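Local structure of endo alpha-1,4 polygalactosaminidase (Neosartorya fumigata, 6OJ1) at residues R95-D105 with S123-R133; H178-N188 with N199-Q207. The protein hydrolyses alpha-1,4 linkages within galactosamine-containing polysaccharide as an endo-acting galactosaminidase, and so disrupts microbial biofilms. All blocks are in the same frame, centred on the assembly; numbering follows the deposited sequence.

Interaction 1 lies on the outside of the (beta/alpha)-barrel, where the 95-105 loop covers the start of helix 124-140; interaction 2 lies within its wall, between parallel strands 183-187 and 202-206. Their centres are about 21 Å apart, yet they meet where Leu131 CD2 packs against Arg180 NH1 at 3.9 Å, so helix 124-140 bridges the two. At the C-terminal end of its strands, interaction 2 contributes Glu206 to a potassium ion site, at the end of the barrel where enzymes of this fold carry their active site. Interaction 1 remains peripheral: the side chain of Arg95 comes no nearer than about 12 Å to that ion.

Interaction 1. Residues R95-D105 with S123-R133; sequences RPDKDKFKDSD and SANVRQIMLDR. With EDO (1,2-ethanediol), chain G.
Arg133 takes hold of Asp97 side-on, with one nitrogen for each carboxylate oxygen: NE lies 2.7 Å from Asp97 OD2, on its syn lone pair and nearly straight (178° at the hydrogen), and NH2 lies 2.8 Å from Asp97 OD1. The two planes are nearly coplanar, and the extended Arg133 chain from CG to NE (chi2 174°) carries its guanidinium to that position. NH2 also meets the edge of the Phe101 ring, one face of which is covered by Ile129: CD1 sits 3.6 Å from the ring centroid and only 8° off the normal, a CH-pi contact. Met130 CE also approaches the ring edge, near its plane, in an ordinary apolar contact.

A second polar cluster lies at the helix start. Asn125 ND2 donates to Asp105 OD2 at 2.7 Å, amide and carboxylate nearly coplanar, and to Lys100 O at 3.1 Å. Asp105 OD2 also accepts from Lys102 N, while Ser123, the N-cap residue, accepts from Val126 N with OG and donates with the same OG to Asp105 OD1 at 2.7 Å from above the carboxylate plane. Both carboxylate oxygens are thereby held.

The exposed side is looser. Lys100 stretches along the rim to put NZ 3.0 Å from Asp132 OD2, on its anti side; a 1,2-ethanediol, probably from the crystallisation liquor, links NZ to Asp97 OD2, and a water joins Lys100 O to Asn125 OD1.

Around the contact, Phe101 packs edge-to-face on Tyr91 and touches Leu119 of strand 116-119. Met130 turns to Leu173 of helix 163-179, while Arg133 rests on Phe86 of strand 81-87.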
loop_
_atom_site.group_PDB
_atom_site.type_symbol
_atom_site.label_atom_id
_atom_site.label_comp_id
_atom_site.label_asym_id
_atom_site.label_seq_id
_atom_site.Cartn_x
_atom_site.Cartn_y
_atom_site.Cartn_z
ATOM N N ARG A 95 2.390 16.588 4.713
ATOM C CA ARG A 95 1.897 15.875 5.881
ATOM C C ARG A 95 2.085 16.717 7.141
ATOM O O ARG A 95 2.986 17.559 7.206
ATOM C CB ARG A 95 2.614 14.541 6.058
ATOM C CG ARG A 95 2.465 13.590 4.875
ATOM C CD ARG A 95 0.995 13.351 4.547
ATOM N NE ARG A 95 0.879 12.288 3.570
ATOM C CZ ARG A 95 -0.273 11.773 3.155
ATOM N NH1 ARG A 95 -0.261 10.798 2.254
ATOM N NH2 ARG A 95 -1.424 12.233 3.638
ATOM N N PRO A 96 1.228 16.527 8.149
ATOM C CA PRO A 96 1.328 17.360 9.359
ATOM C C PRO A 96 2.543 17.054 10.212
ATOM O O PRO A 96 2.871 17.865 11.088
ATOM C CB PRO A 96 0.020 17.062 10.109
ATOM C CG PRO A 96 -0.510 15.800 9.506
ATOM C CD PRO A 96 -0.045 15.787 8.083
ATOM N N ASP A 97 3.231 15.932 9.972
ATOM C CA ASP A 97 4.468 15.608 10.669
ATOM C C ASP A 97 5.692 15.817 9.794
ATOM O O ASP A 97 6.769 15.298 10.116
ATOM C CB ASP A 97 4.437 14.171 11.205
ATOM C CG ASP A 97 4.344 13.104 10.098
ATOM O OD1 ASP A 97 4.245 13.450 8.901
ATOM O OD2 ASP A 97 4.368 11.894 10.427
ATOM N N LYS A 98 5.567 16.601 8.713
ATOM C CA LYS A 98 6.706 16.727 7.802
ATOM C C LYS A 98 7.908 17.365 8.487
ATOM O O LYS A 98 9.052 17.083 8.108
ATOM C CB LYS A 98 6.334 17.544 6.567
ATOM C CG LYS A 98 5.851 18.934 6.904
ATOM C CD LYS A 98 6.482 19.971 6.010
ATOM C CE LYS A 98 5.614 21.219 5.899
ATOM N NZ LYS A 98 5.537 21.999 7.159
ATOM N N ASP A 99 7.674 18.211 9.493
ATOM C CA ASP A 99 8.788 18.909 10.130
ATOM C C ASP A 99 9.606 18.011 11.052
ATOM O O ASP A 99 10.659 18.448 11.536
ATOM C CB ASP A 99 8.277 20.114 10.896
ATOM C CG ASP A 99 7.690 21.172 9.977
ATOM O OD1 ASP A 99 8.388 21.601 9.031
ATOM O OD2 ASP A 99 6.526 21.540 10.176
ATOM N N LYS A 100 9.164 16.776 11.294
ATOM C CA LYS A 100 9.989 15.847 12.065
ATOM C C LYS A 100 11.215 15.395 11.292
ATOM O O LYS A 100 12.220 14.999 11.905
ATOM C CB LYS A 100 9.180 14.616 12.463
ATOM C CG LYS A 100 8.011 14.923 13.421
ATOM C CD LYS A 100 7.202 13.646 13.696
ATOM C CE LYS A 100 6.117 13.867 14.757
ATOM N NZ LYS A 100 5.336 12.609 15.006
ATOM N N PHE A 101 11.133 15.386 9.957
ATOM C CA PHE A 101 12.225 14.864 9.141
ATOM C C PHE A 101 13.420 15.813 9.136
ATOM O O PHE A 101 13.268 17.038 9.078
ATOM C CB PHE A 101 11.748 14.632 7.708
ATOM C CG PHE A 101 10.726 13.551 7.580
ATOM C CD1 PHE A 101 9.379 13.823 7.763
ATOM C CD2 PHE A 101 11.115 12.254 7.263
ATOM C CE1 PHE A 101 8.432 12.808 7.645
ATOM C CE2 PHE A 101 10.178 11.234 7.141
ATOM C CZ PHE A 101 8.837 11.513 7.329
ATOM N N LYS A 102 14.620 15.236 9.192
ATOM C CA LYS A 102 15.847 16.017 9.139
ATOM C C LYS A 102 16.355 16.096 7.708
ATOM O O LYS A 102 16.037 15.247 6.871
ATOM C CB LYS A 102 16.930 15.404 10.038
ATOM C CG LYS A 102 16.558 15.361 11.527
ATOM C CD LYS A 102 17.629 14.555 12.290
ATOM C CE LYS A 102 17.382 14.533 13.795
ATOM N NZ LYS A 102 18.528 13.867 14.493
ATOM N N ASP A 103 17.191 17.107 7.447
ATOM C CA ASP A 103 17.802 17.236 6.128
ATOM C C ASP A 103 18.528 15.958 5.740
ATOM O O ASP A 103 18.441 15.509 4.591
ATOM C CB ASP A 103 18.750 18.441 6.083
ATOM C CG ASP A 103 19.933 18.324 7.051
ATOM O OD1 ASP A 103 19.867 17.517 8.001
ATOM O OD2 ASP A 103 20.933 19.055 6.860
ATOM N N SER A 104 19.200 15.320 6.704
ATOM C CA SER A 104 19.948 14.098 6.430
ATOM C C SER A 104 19.052 12.890 6.188
ATOM O O SER A 104 19.556 11.854 5.747
ATOM C CB SER A 104 20.916 13.818 7.587
ATOM O OG SER A 104 20.218 13.840 8.827
ATOM N N ASP A 105 17.747 12.984 6.445
ATOM C CA ASP A 105 16.847 11.887 6.124
ATOM C C ASP A 105 16.467 11.845 4.651
ATOM O O ASP A 105 15.932 10.829 4.202
ATOM C CB ASP A 105 15.545 11.978 6.936
ATOM C CG ASP A 105 15.765 11.784 8.422
ATOM O OD1 ASP A 105 16.678 11.018 8.789
ATOM O OD2 ASP A 105 15.033 12.403 9.220
ATOM N N SER A 123 17.610 5.324 8.691
ATOM C CA SER A 123 17.759 6.376 9.683
ATOM C C SER A 123 16.906 6.089 10.914
ATOM O O SER A 123 15.704 5.817 10.788
ATOM C CB SER A 123 17.349 7.715 9.064
ATOM O OG SER A 123 16.983 8.635 10.069
ATOM N N ALA A 124 17.521 6.189 12.108
ATOM C CA ALA A 124 16.754 6.071 13.352
ATOM C C ALA A 124 15.617 7.086 13.391
ATOM O O ALA A 124 14.533 6.798 13.909
ATOM C CB ALA A 124 17.659 6.261 14.571
ATOM N N ASN A 125 15.852 8.286 12.856
ATOM C CA ASN A 125 14.815 9.316 12.903
ATOM C C ASN A 125 13.640 8.961 12.002
ATOM O O ASN A 125 12.475 9.139 12.389
ATOM C CB ASN A 125 15.402 10.671 12.508
ATOM C CG ASN A 125 14.451 11.829 12.807
ATOM O OD1 ASN A 125 14.012 12.015 13.948
ATOM N ND2 ASN A 125 14.127 12.606 11.783
ATOM N N VAL A 126 13.923 8.474 10.791
ATOM C CA VAL A 126 12.860 8.015 9.905
ATOM C C VAL A 126 12.084 6.878 10.556
ATOM O O VAL A 126 10.843 6.862 10.554
ATOM C CB VAL A 126 13.450 7.593 8.543
ATOM C CG1 VAL A 126 12.384 6.846 7.693
ATOM C CG2 VAL A 126 13.930 8.841 7.779
ATOM N N ARG A 127 12.800 5.909 11.116
ATOM C CA ARG A 127 12.126 4.780 11.748
ATOM C C ARG A 127 11.243 5.232 12.909
ATOM O O ARG A 127 10.119 4.739 13.063
ATOM C CB ARG A 127 13.168 3.746 12.169
ATOM C CG ARG A 127 13.744 3.081 10.922
ATOM C CD ARG A 127 14.619 1.913 11.275
ATOM N NE ARG A 127 15.001 1.157 10.084
ATOM C CZ ARG A 127 15.339 -0.130 10.122
ATOM N NH1 ARG A 127 15.303 -0.781 11.281
ATOM N NH2 ARG A 127 15.691 -0.766 9.015
ATOM N N GLN A 128 11.700 6.214 13.696
ATOM C CA GLN A 128 10.871 6.697 14.799
ATOM C C GLN A 128 9.638 7.431 14.279
ATOM O O GLN A 128 8.560 7.316 14.866
ATOM C CB GLN A 128 11.671 7.594 15.742
ATOM C CG GLN A 128 10.882 8.033 16.990
ATOM C CD GLN A 128 10.371 6.862 17.821
ATOM O OE1 GLN A 128 11.155 6.039 18.292
ATOM N NE2 GLN A 128 9.052 6.788 18.007
ATOM N N ILE A 129 9.776 8.197 13.194
ATOM C CA ILE A 129 8.603 8.844 12.605
ATOM C C ILE A 129 7.595 7.793 12.156
ATOM O O ILE A 129 6.380 7.948 12.353
ATOM C CB ILE A 129 9.015 9.767 11.439
ATOM C CG1 ILE A 129 9.824 10.962 11.958
ATOM C CG2 ILE A 129 7.761 10.259 10.640
ATOM C CD1 ILE A 129 10.567 11.699 10.840
ATOM N N MET A 130 8.077 6.701 11.546
ATOM C CA MET A 130 7.148 5.658 11.116
ATOM C C MET A 130 6.491 4.970 12.304
ATOM O O MET A 130 5.323 4.567 12.207
ATOM C CB MET A 130 7.849 4.630 10.222
ATOM C CG MET A 130 8.415 5.267 8.941
ATOM S SD MET A 130 7.231 6.362 8.112
ATOM C CE MET A 130 8.337 7.457 7.200
ATOM N N LEU A 131 7.207 4.824 13.422
ATOM C CA LEU A 131 6.560 4.318 14.631
ATOM C C LEU A 131 5.483 5.273 15.114
ATOM O O LEU A 131 4.417 4.835 15.553
ATOM C CB LEU A 131 7.581 4.093 15.745
ATOM C CG LEU A 131 8.603 2.984 15.527
ATOM C CD1 LEU A 131 9.540 2.944 16.712
ATOM C CD2 LEU A 131 7.889 1.647 15.349
ATOM N N ASP A 132 5.750 6.585 15.056
ATOM C CA ASP A 132 4.717 7.566 15.407
ATOM C C ASP A 132 3.494 7.434 14.492
ATOM O O ASP A 132 2.348 7.558 14.949
ATOM C CB ASP A 132 5.268 8.993 15.312
ATOM C CG ASP A 132 6.344 9.308 16.341
ATOM O OD1 ASP A 132 6.591 8.503 17.261
ATOM O OD2 ASP A 132 6.963 10.389 16.200
ATOM N N ARG A 133 3.720 7.204 13.192
ATOM C CA ARG A 133 2.606 7.051 12.262
ATOM C C ARG A 133 1.843 5.762 12.533
ATOM O O ARG A 133 0.611 5.743 12.432
ATOM C CB ARG A 133 3.109 7.095 10.814
ATOM C CG ARG A 133 3.532 8.515 10.371
ATOM C CD ARG A 133 4.161 8.532 8.972
ATOM N NE ARG A 133 4.489 9.894 8.551
ATOM C CZ ARG A 133 4.873 10.229 7.321
ATOM N NH1 ARG A 133 5.019 9.300 6.376
ATOM N NH2 ARG A 133 5.125 11.506 7.035
HETATM C C1 EDO G . 1.877 11.859 14.020
HETATM O O1 EDO G . 1.748 13.089 13.302
HETATM C C2 EDO G . 2.654 10.890 13.150
HETATM O O2 EDO G . 4.003 11.352 12.997
HETATM O O HOH W 1 12.748 14.708 14.503
#

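Interaction 2. Residues H178-N188 with N199-Q207; sequences HARNMSIGLKN and NMQWSVNEQ. With K (potassium ion), chain H; NAG (2-acetamido-2-deoxy-beta-D-glucopyranose), chain D.
Neighbouring parallel strands of a (beta/alpha)-barrel form this contact: 183-187 and 202-206 belong to one beta-alpha-beta unit, and their short axes run 40° apart with a closest approach of 4.5 Å. The ladder is read from its bonds: Leu186 N to Trp202 O at 3.0 Å, Val204 N to Leu186 O, then Asn188 N to Val204 O, pairing Leu186 with Ser203 and Lys187 with Val204.

At the N-terminal end a glutamine does the joining. Gln201 N donates to Ile184 O, while Gln201 OE1 accepts from Ile184 N at 3.0 Å, in the carbonyl plane, and from His178 NE2 at 2.9 Å, tilted from it. The imidazole is fixed from its other nitrogen as well, since His178 ND1 bonds Thr30.

Next along, the Trp202 indole lies over the backbone of 184-185. Its CG stands between the backbone N and the carbonyl carbon (chi1 57°), turning the ring face onto Gly185 in a CH-pi contact from Gly185 CA, 3.5 Å from the centroid of the five-membered ring. Met200 SD lies near Leu186 N and CB.

At the C-terminal end Asn188 spans to Glu206 with both amide atoms: OD1 takes Glu206 N at 2.8 Å on a lone pair, and ND2 reaches the anti lone pair of Glu206 OE1 at 3.0 Å, the two groups nearly coplanar. Glu206 OE1 also binds the potassium ion, at a long 3.2 Å, alongside five waters, and Glu206 OE2 is held by the hydroxyl of Tyr232. Lys187 lays CD closely against Val204 CG1, and its NZ makes a salt bridge with Asp148.

Strand 227-231 flanks 202-206, with Ser203 joined to Phe228 by backbone hydrogen bonding, as Ser183 is to Val145 of strand 144-148, while helix 163-179 packs Ala174 on Ile184 and Met200.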
loop_
_atom_site.group_PDB
_atom_site.type_symbol
_atom_site.label_atom_id
_atom_site.label_comp_id
_atom_site.label_asym_id
_atom_site.label_seq_id
_atom_site.Cartn_x
_atom_site.Cartn_y
_atom_site.Cartn_z
ATOM N N HIS A 178 2.468 -5.334 13.978
ATOM C CA HIS A 178 1.880 -6.459 14.695
ATOM C C HIS A 178 1.855 -6.196 16.194
ATOM O O HIS A 178 0.925 -6.627 16.881
ATOM C CB HIS A 178 2.646 -7.754 14.391
ATOM C CG HIS A 178 2.563 -8.184 12.958
ATOM N ND1 HIS A 178 3.486 -9.031 12.379
ATOM C CD2 HIS A 178 1.665 -7.881 11.987
ATOM C CE1 HIS A 178 3.166 -9.221 11.110
ATOM N NE2 HIS A 178 2.064 -8.539 10.847
ATOM N N ALA A 179 2.843 -5.452 16.705
ATOM C CA ALA A 179 2.879 -5.134 18.132
ATOM C C ALA A 179 1.739 -4.213 18.515
ATOM O O ALA A 179 1.335 -4.178 19.684
ATOM C CB ALA A 179 4.204 -4.473 18.501
ATOM N N ARG A 180 1.221 -3.475 17.543
ATOM C CA ARG A 180 0.083 -2.589 17.735
ATOM C C ARG A 180 -1.219 -3.234 17.289
ATOM O O ARG A 180 -2.228 -2.534 17.131
ATOM C CB ARG A 180 0.341 -1.281 16.986
ATOM C CG ARG A 180 1.546 -0.534 17.532
ATOM C CD ARG A 180 2.124 0.440 16.501
ATOM N NE ARG A 180 3.093 1.344 17.129
ATOM C CZ ARG A 180 4.332 1.001 17.483
ATOM N NH1 ARG A 180 5.125 1.906 18.057
ATOM N NH2 ARG A 180 4.781 -0.252 17.299
ATOM N N ASN A 181 -1.214 -4.556 17.090
ATOM C CA ASN A 181 -2.398 -5.337 16.718
ATOM C C ASN A 181 -2.935 -4.977 15.338
ATOM O O ASN A 181 -4.149 -5.033 15.097
ATOM C CB ASN A 181 -3.500 -5.191 17.765
ATOM C CG ASN A 181 -4.553 -6.252 17.643
ATOM O OD1 ASN A 181 -4.259 -7.432 17.450
ATOM N ND2 ASN A 181 -5.801 -5.836 17.740
ATOM N N MET A 182 -2.053 -4.602 14.415
ATOM C CA MET A 182 -2.455 -4.321 13.049
ATOM C C MET A 182 -1.743 -5.256 12.084
ATOM O O MET A 182 -0.602 -5.672 12.321
ATOM C CB MET A 182 -2.141 -2.874 12.664
ATOM C CG MET A 182 -2.967 -1.861 13.468
ATOM S SD MET A 182 -2.551 -0.170 13.009
ATOM C CE MET A 182 -0.830 -0.115 13.452
ATOM N N SER A 183 -2.427 -5.562 10.985
ATOM C CA SER A 183 -1.849 -6.298 9.874
ATOM C C SER A 183 -1.097 -5.346 8.945
ATOM O O SER A 183 -1.200 -4.120 9.048
ATOM C CB SER A 183 -2.942 -7.066 9.130
ATOM O OG SER A 183 -3.607 -7.933 10.040
ATOM N N ILE A 184 -0.327 -5.928 8.027
ATOM C CA ILE A 184 0.535 -5.172 7.128
ATOM C C ILE A 184 0.696 -5.975 5.843
ATOM O O ILE A 184 0.476 -7.186 5.810
ATOM C CB ILE A 184 1.912 -4.899 7.776
ATOM C CG1 ILE A 184 2.677 -3.820 7.012
ATOM C CG2 ILE A 184 2.731 -6.201 7.870
ATOM C CD1 ILE A 184 3.929 -3.333 7.780
ATOM N N GLY A 185 1.086 -5.295 4.766
ATOM C CA GLY A 185 1.416 -5.983 3.534
ATOM C C GLY A 185 2.551 -5.292 2.805
ATOM O O GLY A 185 2.949 -4.183 3.154
ATOM N N LEU A 186 3.052 -5.975 1.772
ATOM C CA LEU A 186 4.154 -5.481 0.955
ATOM C C LEU A 186 3.614 -4.738 -0.267
ATOM O O LEU A 186 2.873 -5.312 -1.065
ATOM C CB LEU A 186 5.053 -6.637 0.510
ATOM C CG LEU A 186 6.252 -6.198 -0.328
ATOM C CD1 LEU A 186 7.219 -5.362 0.551
ATOM C CD2 LEU A 186 6.964 -7.401 -0.937
ATOM N N LYS A 187 4.008 -3.476 -0.422
ATOM C CA LYS A 187 3.641 -2.672 -1.586
ATOM C C LYS A 187 4.680 -2.910 -2.677
ATOM O O LYS A 187 5.837 -2.499 -2.533
ATOM C CB LYS A 187 3.586 -1.195 -1.214
ATOM C CG LYS A 187 3.245 -0.245 -2.367
ATOM C CD LYS A 187 1.837 -0.496 -2.909
ATOM C CE LYS A 187 1.387 0.622 -3.865
ATOM N NZ LYS A 187 1.269 1.951 -3.197
ATOM N N ASN A 188 4.266 -3.554 -3.771
ATOM C CA ASN A 188 5.146 -3.845 -4.930
ATOM C C ASN A 188 6.418 -4.516 -4.418
ATOM O O ASN A 188 6.312 -5.499 -3.678
ATOM C CB ASN A 188 5.364 -2.566 -5.726
ATOM C CG ASN A 188 4.088 -2.043 -6.329
ATOM O OD1 ASN A 188 3.309 -2.812 -6.907
ATOM N ND2 ASN A 188 3.861 -0.744 -6.213
ATOM N N ASN A 199 6.119 -12.250 7.273
ATOM C CA ASN A 199 5.627 -11.167 8.107
ATOM C C ASN A 199 4.465 -10.419 7.460
ATOM O O ASN A 199 3.888 -9.533 8.099
ATOM C CB ASN A 199 6.766 -10.177 8.413
ATOM C CG ASN A 199 7.103 -10.095 9.897
ATOM O OD1 ASN A 199 6.307 -10.494 10.756
ATOM N ND2 ASN A 199 8.290 -9.557 10.205
ATOM N N MET A 200 4.125 -10.738 6.208
ATOM C CA MET A 200 3.126 -9.995 5.446
ATOM C C MET A 200 1.776 -10.699 5.499
ATOM O O MET A 200 1.705 -11.927 5.512
ATOM C CB MET A 200 3.538 -9.843 3.972
ATOM C CG MET A 200 4.857 -9.104 3.716
ATOM S SD MET A 200 4.851 -7.399 4.278
ATOM C CE MET A 200 5.716 -7.575 5.850
ATOM N N GLN A 201 0.697 -9.913 5.497
ATOM C CA GLN A 201 -0.637 -10.488 5.362
ATOM C C GLN A 201 -1.199 -10.356 3.947
ATOM O O GLN A 201 -2.221 -10.988 3.644
ATOM C CB GLN A 201 -1.617 -9.850 6.368
ATOM C CG GLN A 201 -1.433 -10.325 7.832
ATOM C CD GLN A 201 -0.081 -9.986 8.412
ATOM O OE1 GLN A 201 0.236 -8.821 8.648
ATOM N NE2 GLN A 201 0.724 -11.005 8.670
ATOM N N TRP A 202 -0.562 -9.568 3.085
ATOM C CA TRP A 202 -0.987 -9.421 1.695
ATOM C C TRP A 202 0.136 -8.764 0.908
ATOM O O TRP A 202 1.139 -8.306 1.465
ATOM C CB TRP A 202 -2.251 -8.560 1.564
ATOM C CG TRP A 202 -2.082 -7.189 2.169
ATOM C CD1 TRP A 202 -1.442 -6.108 1.615
ATOM C CD2 TRP A 202 -2.542 -6.760 3.456
ATOM N NE1 TRP A 202 -1.487 -5.032 2.480
ATOM C CE2 TRP A 202 -2.148 -5.410 3.618
ATOM C CE3 TRP A 202 -3.247 -7.388 4.492
ATOM C CZ2 TRP A 202 -2.450 -4.673 4.764
ATOM C CZ3 TRP A 202 -3.541 -6.655 5.634
ATOM C CH2 TRP A 202 -3.140 -5.319 5.761
ATOM N N SER A 203 -0.082 -8.681 -0.400
ATOM C CA SER A 203 0.630 -7.803 -1.314
ATOM C C SER A 203 -0.336 -6.738 -1.818
ATOM O O SER A 203 -1.494 -7.038 -2.112
ATOM C CB SER A 203 1.178 -8.606 -2.506
ATOM O OG SER A 203 1.536 -7.744 -3.579
ATOM N N VAL A 204 0.119 -5.494 -1.909
ATOM C CA VAL A 204 -0.546 -4.504 -2.754
ATOM C C VAL A 204 0.319 -4.360 -3.996
ATOM O O VAL A 204 1.502 -4.003 -3.894
ATOM C CB VAL A 204 -0.734 -3.148 -2.049
ATOM C CG1 VAL A 204 -1.260 -2.117 -3.057
ATOM C CG2 VAL A 204 -1.717 -3.260 -0.872
ATOM N N ASN A 205 -0.250 -4.669 -5.165
ATOM C CA ASN A 205 0.487 -4.597 -6.416
ATOM C C ASN A 205 -0.140 -3.585 -7.356
ATOM O O ASN A 205 -1.367 -3.541 -7.511
ATOM C CB ASN A 205 0.536 -5.936 -7.129
ATOM C CG ASN A 205 1.128 -5.806 -8.507
ATOM O OD1 ASN A 205 0.408 -5.633 -9.481
ATOM N ND2 ASN A 205 2.456 -5.801 -8.585
ATOM N N GLU A 206 0.707 -2.799 -8.011
ATOM C CA GLU A 206 0.280 -1.952 -9.121
ATOM C C GLU A 206 0.827 -2.503 -10.432
ATOM O O GLU A 206 2.039 -2.687 -10.574
ATOM C CB GLU A 206 0.756 -0.519 -8.922
ATOM C CG GLU A 206 0.073 0.186 -7.766
ATOM C CD GLU A 206 0.781 1.461 -7.410
ATOM O OE1 GLU A 206 1.989 1.396 -7.087
ATOM O OE2 GLU A 206 0.136 2.529 -7.466
ATOM N N GLN A 207 -0.067 -2.757 -11.386
ATOM C CA GLN A 207 0.276 -2.884 -12.802
ATOM C C GLN A 207 1.112 -4.107 -13.150
ATOM O O GLN A 207 1.804 -4.092 -14.174
ATOM C CB GLN A 207 1.015 -1.635 -13.291
ATOM C CG GLN A 207 0.188 -0.360 -13.179
ATOM C CD GLN A 207 1.046 0.875 -13.283
ATOM O OE1 GLN A 207 1.643 1.314 -12.301
ATOM N NE2 GLN A 207 1.116 1.442 -14.473
HETATM K K K H . 3.175 4.348 -7.209
HETATM C C1 NAG D . -6.849 -6.804 17.670
HETATM C C2 NAG D . -8.003 -6.351 18.545
HETATM C C3 NAG D . -8.984 -7.503 18.739
HETATM C C4 NAG D . -9.410 -8.054 17.379
HETATM C C5 NAG D . -8.194 -8.343 16.486
HETATM C C6 NAG D . -8.563 -8.716 15.067
HETATM C C7 NAG D . -6.693 -6.470 20.645
HETATM C C8 NAG D . -6.287 -5.724 21.884
HETATM N N2 NAG D . -7.526 -5.823 19.817
HETATM O O3 NAG D . -10.121 -7.045 19.463
HETATM O O4 NAG D . -10.151 -9.259 17.542
HETATM O O5 NAG D . -7.340 -7.191 16.401
HETATM O O6 NAG D . -9.257 -7.661 14.413
HETATM O O7 NAG D . -6.297 -7.612 20.419
HETATM O O HOH W 2 3.998 -6.916 -2.939
HETATM O O HOH W 3 0.556 3.932 -5.156
HETATM O O HOH W 4 1.114 4.995 -8.904
HETATM O O HOH W 5 2.655 5.941 -4.717
HETATM O O HOH W 6 5.898 4.077 -7.551
HETATM O O HOH W 7 4.424 3.181 -5.069
#